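Local atomic coordinates of putative peptidase (Chlamydophila abortus, PDB entry 3CE2), a protein that probably hydrolyses small bioactive peptides as a zinc-dependent oligopeptidase of the M3B family. Residues 295-300 with 598-603; 439-444 with 459-464; 545-550 with 582-587. All coordinates share one frame; numbering follows the deposited sequence.

Contact 1. Residues 295-300 with 598-603; sequences ITKYFS and FIEKKI
Across this contact Y298 and I603 stand opposite each other on two helical segments, 295-300 and 598-603, that run in nearly the same direction at 26°, with axes 10.8 Å apart where they come closest and the Y298 CA 6.3 Å from the I603 CA. I603 points into the gap. Its CG1 branch lies anti to the carbonyl carbon (chi1 -65°) and runs on fully extended, which carries CD1 to 4.1 Å from Y298 CB. It therefore meets the root of the tyrosine and not its ring. The other branch turns to the lysine, with I603 CG2 4.3 Å from K297 CB. Further out, at the exposed margin, the long extended chain of K297 crosses the bent chain of E600. Their ends form a weak salt bridge, K297 NZ to E600 OE2 at 3.4 Å, with OE1 of the same carboxylate at 3.8 Å from NZ. The buried I603 and Y298 make up the apolar part, and the K297-E600 pair borders it on the solvent side. This is near-parallel helix packing in the helical M3 peptidase fold, away from the zinc sites. The tyrosine's polar end is directed elsewhere: Y298 OH is hydrogen-bonded to D463 of helix 451-487. That helix also receives I295 and I599, so it packs against both members of the pair. Elsewhere on helix 590-607, F598 rests on helix 536-553.

Contact 2. Residues 439-444 with 459-464; sequences LLMDSM and TRCLDT
M441 reaches R460 and C461 because its CG lies anti to the carbonyl carbon (chi1 -77°) and the rest of its chain stays extended, while R460 starts out anti to its own N and then bends at chi3 (58°), bringing its guanidinium end back to the methionine tip, which it meets obliquely. The two side chains join consecutive helices, 431-447 and 451-487, linked by a short turn into a helical hairpin of the M3 peptidase domain. The M441 CA and C461 CA are 7.2 Å apart. The thioether sulfur settles on the cysteine root, M441 SD being 3.5 Å from C461 CB, and the terminal methyl lies against the bent arginine chain, with R460 CG 3.9 Å and R460 CD 4.0 Å from M441 CE. No hydrogen bond joins the two segments, so apolar packing of the buried methionine carries most of the contact. L394, on the helix that bears the zinc-binding H402 and H406, touches both R460 and M444. Within 459-464 the side chain of T464 turns back on its own helix: R460 O accepts from T464 N and, on the opposite face of the carbonyl plane, from T464 OG1 at 2.8 Å.

Contact 3. Residues 545-550 with 582-587; sequences ALCFLE and SGLDMG
The ring of F548 has the methyl L584 CD2 over one face, and at its edge, in the ring plane, lies S582 CB. The methyl sits 3.8 Å from the ring centroid and 19° off the ring normal, a CH-pi contact displaced toward the rim, with F548 CE2 its nearest ring atom at 3.6 Å. At the edge, S582 CB is 3.9 Å from F548 CZ, and the carbonyl oxygen S582 O lies near the ring plane, 3.7 Å from F548 CE1. F548 leaves its helix with CG anti to the carbonyl carbon (chi1 -88°), and although its first bond does not aim at the loop, the end of the ring comes close to it. L584 serves two neighbours at once: CD2 sits over the phenylalanine, while CD1, which also nears the F548 ring, comes within 3.5 Å of C547 SG. That sulfur is anti to its backbone N (chi1 180°), which extends it toward the leucine.

The loop arrives here by way of a Schellman motif that ends helix 575-581. G583, at positive phi, is its C-prime residue, with L584 N bonded to L579 O and G583 N to K580 O. The reversal turns L584 inward directly after the exposed glycine, and S582 OG is still held by I578 O of the helix just ended. Farther along, D585 OD1 accepts from G587 N at 2.8 Å in an Asx turn, the N-H meeting the carboxylate on its anti side, somewhat out of its plane, in a bent bond. Around the phenylalanine the aromatic cluster continues, since the rings of Y563 and F566 both meet it at inclined angles, and L435 of helix 431-447 and L579 add aliphatic contacts.

Overall arrangement
Contact 1 ties helix 292-306 to helix 590-607, and the other two contacts form within that long interval. Contacts 1 and 2, centres 13 Å apart, share polar bridges: Y298 OH lies 2.7 Å from D463 OD1, and K602 NZ makes a salt bridge of 3.1 Å to D442 OD1. Contact 3 meets contact 1 where the F598 ring packs on L549 (F598 CE1 to L549 CD2, 3.7 Å) and beside the E550 carboxylate, and touches contact 2 through L439. The zinc of E430 and the HExxH histidines H402 and H406, as in zinc metallopeptidases, is nearer contacts 2 and 3: M441 and H402 side chains are about 10 Å apart, those of F548 and E430 about 11 Å.

Contact 1. Residues 295-300 with 598-603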
loop_
_atom_site.group_PDB
_atom_site.type_symbol
_atom_site.label_atom_id
_atom_site.label_comp_id
_atom_site.label_asym_id
_atom_site.label_seq_id
_atom_site.Cartn_x
_atom_site.Cartn_y
_atom_site.Cartn_z
ATOM N N ILE A 295 -17.292 -7.810 -14.084
ATOM C CA ILE A 295 -16.619 -6.960 -15.051
ATOM C C ILE A 295 -17.560 -6.788 -16.235
ATOM O O ILE A 295 -17.899 -5.662 -16.612
ATOM C CB ILE A 295 -15.247 -7.562 -15.502
ATOM C CG1 ILE A 295 -14.229 -7.511 -14.369
ATOM C CG2 ILE A 295 -14.658 -6.819 -16.686
ATOM C CD1 ILE A 295 -13.061 -8.428 -14.614
ATOM N N THR A 296 -18.014 -7.902 -16.802
ATOM C CA THR A 296 -18.927 -7.832 -17.940
ATOM C C THR A 296 -20.073 -6.861 -17.673
ATOM O O THR A 296 -20.326 -5.980 -18.481
ATOM C CB THR A 296 -19.512 -9.187 -18.258
ATOM O OG1 THR A 296 -18.481 -10.181 -18.196
ATOM C CG2 THR A 296 -20.101 -9.172 -19.612
ATOM N N LYS A 297 -20.751 -6.991 -16.534
ATOM C CA LYS A 297 -21.876 -6.087 -16.237
ATOM C C LYS A 297 -21.473 -4.631 -16.302
ATOM O O LYS A 297 -22.072 -3.855 -17.045
ATOM C CB LYS A 297 -22.487 -6.356 -14.858
ATOM C CG LYS A 297 -23.743 -7.195 -14.870
ATOM C CD LYS A 297 -24.104 -7.664 -13.456
ATOM C CE LYS A 297 -25.369 -8.540 -13.449
ATOM N NZ LYS A 297 -25.413 -9.445 -12.267
ATOM N N TYR A 298 -20.453 -4.276 -15.516
ATOM C CA TYR A 298 -20.058 -2.878 -15.331
ATOM C C TYR A 298 -19.636 -2.231 -16.619
ATOM O O TYR A 298 -20.123 -1.154 -16.942
ATOM C CB TYR A 298 -18.917 -2.723 -14.313
ATOM C CG TYR A 298 -18.429 -1.288 -14.180
ATOM C CD1 TYR A 298 -19.335 -0.236 -13.994
ATOM C CD2 TYR A 298 -17.062 -0.979 -14.238
ATOM C CE1 TYR A 298 -18.898 1.084 -13.867
ATOM C CE2 TYR A 298 -16.612 0.342 -14.116
ATOM C CZ TYR A 298 -17.538 1.362 -13.928
ATOM O OH TYR A 298 -17.103 2.651 -13.794
ATOM N N PHE A 299 -18.732 -2.883 -17.351
ATOM C CA PHE A 299 -18.268 -2.346 -18.625
ATOM C C PHE A 299 -19.354 -2.145 -19.688
ATOM O O PHE A 299 -19.276 -1.193 -20.454
ATOM C CB PHE A 299 -17.100 -3.155 -19.182
ATOM C CG PHE A 299 -15.825 -2.999 -18.400
ATOM C CD1 PHE A 299 -15.699 -1.998 -17.431
ATOM C CD2 PHE A 299 -14.733 -3.825 -18.657
ATOM C CE1 PHE A 299 -14.520 -1.836 -16.699
ATOM C CE2 PHE A 299 -13.536 -3.680 -17.931
ATOM C CZ PHE A 299 -13.435 -2.677 -16.946
ATOM N N SER A 300 -20.374 -3.002 -19.749
ATOM C CA SER A 300 -21.431 -2.780 -20.751
ATOM C C SER A 300 -22.210 -1.532 -20.408
ATOM O O SER A 300 -22.663 -0.803 -21.296
ATOM C CB SER A 300 -22.412 -3.937 -20.826
ATOM O OG SER A 300 -21.854 -5.080 -20.239
ATOM N N PHE A 598 -21.544 -5.428 -2.050
ATOM C CA PHE A 598 -21.390 -3.996 -2.142
ATOM C C PHE A 598 -21.261 -3.552 -3.599
ATOM O O PHE A 598 -21.879 -2.579 -4.023
ATOM C CB PHE A 598 -20.143 -3.587 -1.363
ATOM C CG PHE A 598 -19.929 -2.112 -1.301
ATOM C CD1 PHE A 598 -20.306 -1.394 -0.166
ATOM C CD2 PHE A 598 -19.350 -1.440 -2.364
ATOM C CE1 PHE A 598 -20.107 -0.031 -0.101
ATOM C CE2 PHE A 598 -19.153 -0.065 -2.309
ATOM C CZ PHE A 598 -19.535 0.643 -1.180
ATOM N N ILE A 599 -20.457 -4.272 -4.367
ATOM C CA ILE A 599 -20.201 -3.875 -5.733
ATOM C C ILE A 599 -21.471 -4.042 -6.560
ATOM O O ILE A 599 -21.862 -3.137 -7.303
ATOM C CB ILE A 599 -19.032 -4.680 -6.298
ATOM C CG1 ILE A 599 -17.766 -4.333 -5.517
ATOM C CG2 ILE A 599 -18.819 -4.400 -7.752
ATOM C CD1 ILE A 599 -16.733 -5.391 -5.581
ATOM N N GLU A 600 -22.135 -5.182 -6.392
ATOM C CA GLU A 600 -23.364 -5.467 -7.108
ATOM C C GLU A 600 -24.379 -4.380 -6.874
ATOM O O GLU A 600 -25.052 -3.921 -7.806
ATOM C CB GLU A 600 -23.936 -6.784 -6.626
ATOM C CG GLU A 600 -25.202 -7.211 -7.318
ATOM C CD GLU A 600 -24.943 -7.785 -8.690
ATOM O OE1 GLU A 600 -24.156 -8.756 -8.788
ATOM O OE2 GLU A 600 -25.535 -7.264 -9.664
ATOM N N LYS A 601 -24.486 -3.944 -5.626
ATOM C CA LYS A 601 -25.472 -2.938 -5.315
ATOM C C LYS A 601 -25.182 -1.670 -6.091
ATOM O O LYS A 601 -26.093 -1.018 -6.597
ATOM C CB LYS A 601 -25.492 -2.633 -3.832
ATOM C CG LYS A 601 -26.679 -1.832 -3.450
ATOM C CD LYS A 601 -26.485 -1.143 -2.131
ATOM C CE LYS A 601 -27.606 -0.129 -1.938
ATOM N NZ LYS A 601 -27.205 1.021 -1.099
ATOM N N LYS A 602 -23.905 -1.329 -6.195
ATOM C CA LYS A 602 -23.510 -0.068 -6.809
ATOM C C LYS A 602 -23.695 -0.150 -8.321
ATOM O O LYS A 602 -24.106 0.827 -8.954
ATOM C CB LYS A 602 -22.052 0.241 -6.478
ATOM C CG LYS A 602 -21.812 0.641 -5.055
ATOM C CD LYS A 602 -22.001 2.109 -4.855
ATOM C CE LYS A 602 -21.885 2.483 -3.396
ATOM N NZ LYS A 602 -23.222 2.290 -2.780
ATOM N N ILE A 603 -23.397 -1.314 -8.903
ATOM C CA ILE A 603 -23.605 -1.488 -10.333
ATOM C C ILE A 603 -25.085 -1.304 -10.662
ATOM O O ILE A 603 -25.421 -0.674 -11.656
ATOM C CB ILE A 603 -23.119 -2.860 -10.831
ATOM C CG1 ILE A 603 -21.601 -2.968 -10.680
ATOM C CG2 ILE A 603 -23.517 -3.081 -12.278
ATOM C CD1 ILE A 603 -21.043 -4.276 -11.141
#

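Contact 2. Residues 439-444 with 459-464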
loop_
_atom_site.group_PDB
_atom_site.type_symbol
_atom_site.label_atom_id
_atom_site.label_comp_id
_atom_site.label_asym_id
_atom_site.label_seq_id
_atom_site.Cartn_x
_atom_site.Cartn_y
_atom_site.Cartn_z
ATOM N N LEU A 439 -16.795 4.966 2.053
ATOM C CA LEU A 439 -17.830 5.541 2.886
ATOM C C LEU A 439 -18.199 6.942 2.422
ATOM O O LEU A 439 -19.370 7.268 2.305
ATOM C CB LEU A 439 -17.328 5.603 4.322
ATOM C CG LEU A 439 -18.321 5.961 5.431
ATOM C CD1 LEU A 439 -19.757 5.435 5.160
ATOM C CD2 LEU A 439 -17.771 5.463 6.777
ATOM N N LEU A 440 -17.201 7.786 2.187
ATOM C CA LEU A 440 -17.462 9.157 1.752
ATOM C C LEU A 440 -18.335 9.178 0.480
ATOM O O LEU A 440 -19.390 9.809 0.455
ATOM C CB LEU A 440 -16.144 9.882 1.533
ATOM C CG LEU A 440 -16.170 11.196 0.764
ATOM C CD1 LEU A 440 -16.649 12.304 1.644
ATOM C CD2 LEU A 440 -14.788 11.536 0.219
ATOM N N MET A 441 -17.898 8.482 -0.569
ATOM C CA MET A 441 -18.704 8.307 -1.777
ATOM C C MET A 441 -20.094 7.693 -1.491
ATOM O O MET A 441 -21.111 8.181 -1.971
ATOM C CB MET A 441 -17.953 7.471 -2.817
ATOM C CG MET A 441 -16.860 8.208 -3.579
ATOM S SD MET A 441 -15.855 7.017 -4.524
ATOM C CE MET A 441 -14.373 7.987 -4.786
ATOM N N ASP A 442 -20.149 6.639 -0.705
ATOM C CA ASP A 442 -21.439 6.093 -0.332
ATOM C C ASP A 442 -22.385 7.135 0.248
ATOM O O ASP A 442 -23.542 7.228 -0.158
ATOM C CB ASP A 442 -21.286 4.973 0.673
ATOM C CG ASP A 442 -22.595 4.270 0.934
ATOM O OD1 ASP A 442 -23.021 3.537 0.024
ATOM O OD2 ASP A 442 -23.200 4.458 2.022
ATOM N N SER A 443 -21.899 7.906 1.211
ATOM C CA SER A 443 -22.715 8.913 1.873
ATOM C C SER A 443 -23.100 10.047 0.949
ATOM O O SER A 443 -24.206 10.574 1.059
ATOM C CB SER A 443 -21.992 9.493 3.080
ATOM O OG SER A 443 -21.853 8.522 4.095
ATOM N N MET A 444 -22.190 10.427 0.049
ATOM C CA MET A 444 -22.447 11.537 -0.871
ATOM C C MET A 444 -23.514 11.172 -1.892
ATOM O O MET A 444 -24.266 12.038 -2.318
ATOM C CB MET A 444 -21.173 12.014 -1.578
ATOM C CG MET A 444 -20.286 12.856 -0.708
ATOM S SD MET A 444 -18.859 13.506 -1.596
ATOM C CE MET A 444 -19.647 14.875 -2.457
ATOM N N THR A 459 -19.151 6.354 -10.814
ATOM C CA THR A 459 -18.191 5.958 -11.818
ATOM C C THR A 459 -16.786 5.918 -11.208
ATOM O O THR A 459 -16.015 4.989 -11.469
ATOM C CB THR A 459 -18.275 6.874 -13.051
ATOM O OG1 THR A 459 -19.451 6.529 -13.792
ATOM C CG2 THR A 459 -17.084 6.666 -13.938
ATOM N N ARG A 460 -16.481 6.904 -10.360
ATOM C CA ARG A 460 -15.171 6.995 -9.751
ATOM C C ARG A 460 -14.955 5.801 -8.828
ATOM O O ARG A 460 -13.881 5.180 -8.784
ATOM C CB ARG A 460 -15.039 8.297 -8.973
ATOM C CG ARG A 460 -13.609 8.579 -8.543
ATOM C CD ARG A 460 -13.428 10.010 -8.105
ATOM N NE ARG A 460 -14.326 10.339 -7.002
ATOM C CZ ARG A 460 -15.419 11.092 -7.111
ATOM N NH1 ARG A 460 -16.167 11.318 -6.040
ATOM N NH2 ARG A 460 -15.763 11.620 -8.282
ATOM N N CYS A 461 -16.017 5.486 -8.113
ATOM C CA CYS A 461 -16.043 4.399 -7.182
ATOM C C CYS A 461 -15.904 3.019 -7.838
ATOM O O CYS A 461 -15.182 2.159 -7.339
ATOM C CB CYS A 461 -17.349 4.483 -6.406
ATOM S SG CYS A 461 -17.689 3.026 -5.479
ATOM N N LEU A 462 -16.576 2.779 -8.954
ATOM C CA LEU A 462 -16.425 1.470 -9.572
ATOM C C LEU A 462 -15.095 1.339 -10.307
ATOM O O LEU A 462 -14.447 0.286 -10.250
ATOM C CB LEU A 462 -17.631 1.122 -10.438
ATOM C CG LEU A 462 -18.899 0.952 -9.577
ATOM C CD1 LEU A 462 -20.181 1.254 -10.329
ATOM C CD2 LEU A 462 -18.973 -0.444 -8.923
ATOM N N ASP A 463 -14.660 2.410 -10.968
ATOM C CA ASP A 463 -13.337 2.403 -11.626
ATOM C C ASP A 463 -12.252 1.985 -10.619
ATOM O O ASP A 463 -11.376 1.158 -10.921
ATOM C CB ASP A 463 -12.994 3.784 -12.212
ATOM C CG ASP A 463 -13.852 4.159 -13.456
ATOM O OD1 ASP A 463 -14.525 3.275 -14.073
ATOM O OD2 ASP A 463 -13.839 5.369 -13.814
ATOM N N THR A 464 -12.327 2.564 -9.420
ATOM C CA THR A 464 -11.393 2.272 -8.345
ATOM C C THR A 464 -11.492 0.812 -7.919
ATOM O O THR A 464 -10.492 0.088 -7.867
ATOM C CB THR A 464 -11.719 3.142 -7.130
ATOM O OG1 THR A 464 -11.456 4.505 -7.455
ATOM C CG2 THR A 464 -10.901 2.740 -5.930
#

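Contact 3. Residues 545-550 with 582-587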
loop_
_atom_site.group_PDB
_atom_site.type_symbol
_atom_site.label_atom_id
_atom_site.label_comp_id
_atom_site.label_asym_id
_atom_site.label_seq_id
_atom_site.Cartn_x
_atom_site.Cartn_y
_atom_site.Cartn_z
ATOM N N ALA A 545 -11.898 -3.969 3.280
ATOM C CA ALA A 545 -12.483 -2.645 3.521
ATOM C C ALA A 545 -13.959 -2.667 3.147
ATOM O O ALA A 545 -14.807 -2.174 3.896
ATOM C CB ALA A 545 -11.761 -1.590 2.714
ATOM N N LEU A 546 -14.255 -3.259 1.986
ATOM C CA LEU A 546 -15.611 -3.338 1.495
ATOM C C LEU A 546 -16.493 -4.234 2.366
ATOM O O LEU A 546 -17.662 -3.930 2.596
ATOM C CB LEU A 546 -15.613 -3.823 0.054
ATOM C CG LEU A 546 -15.069 -2.812 -0.944
ATOM C CD1 LEU A 546 -15.248 -3.379 -2.300
ATOM C CD2 LEU A 546 -15.792 -1.490 -0.836
ATOM N N CYS A 547 -15.919 -5.322 2.856
ATOM C CA CYS A 547 -16.603 -6.208 3.789
ATOM C C CYS A 547 -16.976 -5.497 5.071
ATOM O O CYS A 547 -18.145 -5.422 5.429
ATOM C CB CYS A 547 -15.718 -7.402 4.116
ATOM S SG CYS A 547 -16.447 -8.584 5.275
ATOM N N PHE A 548 -15.983 -4.970 5.771
ATOM C CA PHE A 548 -16.223 -4.169 6.974
ATOM C C PHE A 548 -17.270 -3.111 6.736
ATOM O O PHE A 548 -18.203 -2.943 7.519
ATOM C CB PHE A 548 -14.944 -3.479 7.374
ATOM C CG PHE A 548 -14.085 -4.288 8.273
ATOM C CD1 PHE A 548 -14.620 -4.878 9.407
ATOM C CD2 PHE A 548 -12.742 -4.424 8.023
ATOM C CE1 PHE A 548 -13.824 -5.610 10.255
ATOM C CE2 PHE A 548 -11.939 -5.144 8.864
ATOM C CZ PHE A 548 -12.474 -5.746 9.970
ATOM N N LEU A 549 -17.127 -2.406 5.631
ATOM C CA LEU A 549 -18.049 -1.312 5.316
ATOM C C LEU A 549 -19.496 -1.780 5.099
ATOM O O LEU A 549 -20.444 -1.183 5.625
ATOM C CB LEU A 549 -17.537 -0.515 4.104
ATOM C CG LEU A 549 -18.436 0.640 3.705
ATOM C CD1 LEU A 549 -18.670 1.585 4.881
ATOM C CD2 LEU A 549 -17.862 1.372 2.503
ATOM N N GLU A 550 -19.664 -2.852 4.330
ATOM C CA GLU A 550 -20.994 -3.380 4.036
ATOM C C GLU A 550 -21.725 -3.785 5.325
ATOM O O GLU A 550 -22.883 -3.427 5.524
ATOM C CB GLU A 550 -20.883 -4.561 3.078
ATOM C CG GLU A 550 -22.214 -5.228 2.708
ATOM C CD GLU A 550 -23.000 -4.464 1.649
ATOM O OE1 GLU A 550 -22.658 -3.290 1.352
ATOM O OE2 GLU A 550 -23.963 -5.049 1.110
ATOM N N SER A 582 -11.698 -9.931 14.274
ATOM C CA SER A 582 -12.629 -8.851 13.926
ATOM C C SER A 582 -13.804 -9.275 13.047
ATOM O O SER A 582 -14.515 -8.420 12.510
ATOM C CB SER A 582 -11.881 -7.729 13.220
ATOM O OG SER A 582 -10.882 -7.186 14.054
ATOM N N GLY A 583 -13.998 -10.585 12.887
ATOM C CA GLY A 583 -15.145 -11.131 12.136
ATOM C C GLY A 583 -14.943 -11.344 10.646
ATOM O O GLY A 583 -15.882 -11.708 9.949
ATOM N N LEU A 584 -13.731 -11.099 10.143
ATOM C CA LEU A 584 -13.416 -11.367 8.743
ATOM C C LEU A 584 -12.562 -12.606 8.644
ATOM O O LEU A 584 -11.401 -12.582 8.997
ATOM C CB LEU A 584 -12.662 -10.201 8.116
ATOM C CG LEU A 584 -13.572 -9.226 7.383
ATOM C CD1 LEU A 584 -14.694 -8.774 8.319
ATOM C CD2 LEU A 584 -12.803 -8.037 6.852
ATOM N N ASP A 585 -13.120 -13.701 8.166
ATOM C CA ASP A 585 -12.309 -14.882 8.025
ATOM C C ASP A 585 -11.894 -15.080 6.568
ATOM O O ASP A 585 -12.636 -15.667 5.767
ATOM C CB ASP A 585 -13.057 -16.097 8.556
ATOM C CG ASP A 585 -12.174 -17.328 8.658
ATOM O OD1 ASP A 585 -11.122 -17.393 7.975
ATOM O OD2 ASP A 585 -12.556 -18.238 9.426
ATOM N N MET A 586 -10.707 -14.579 6.230
ATOM C CA MET A 586 -10.212 -14.641 4.860
ATOM C C MET A 586 -9.946 -16.084 4.479
ATOM O O MET A 586 -9.743 -16.392 3.317
ATOM C CB MET A 586 -8.932 -13.822 4.695
ATOM C CG MET A 586 -8.997 -12.405 5.237
ATOM S SD MET A 586 -10.167 -11.351 4.348
ATOM C CE MET A 586 -9.374 -11.204 2.737
ATOM N N GLY A 587 -9.937 -16.971 5.465
ATOM C CA GLY A 587 -9.819 -18.399 5.187
ATOM C C GLY A 587 -11.111 -18.929 4.578
ATOM O O GLY A 587 -11.172 -20.061 4.097
#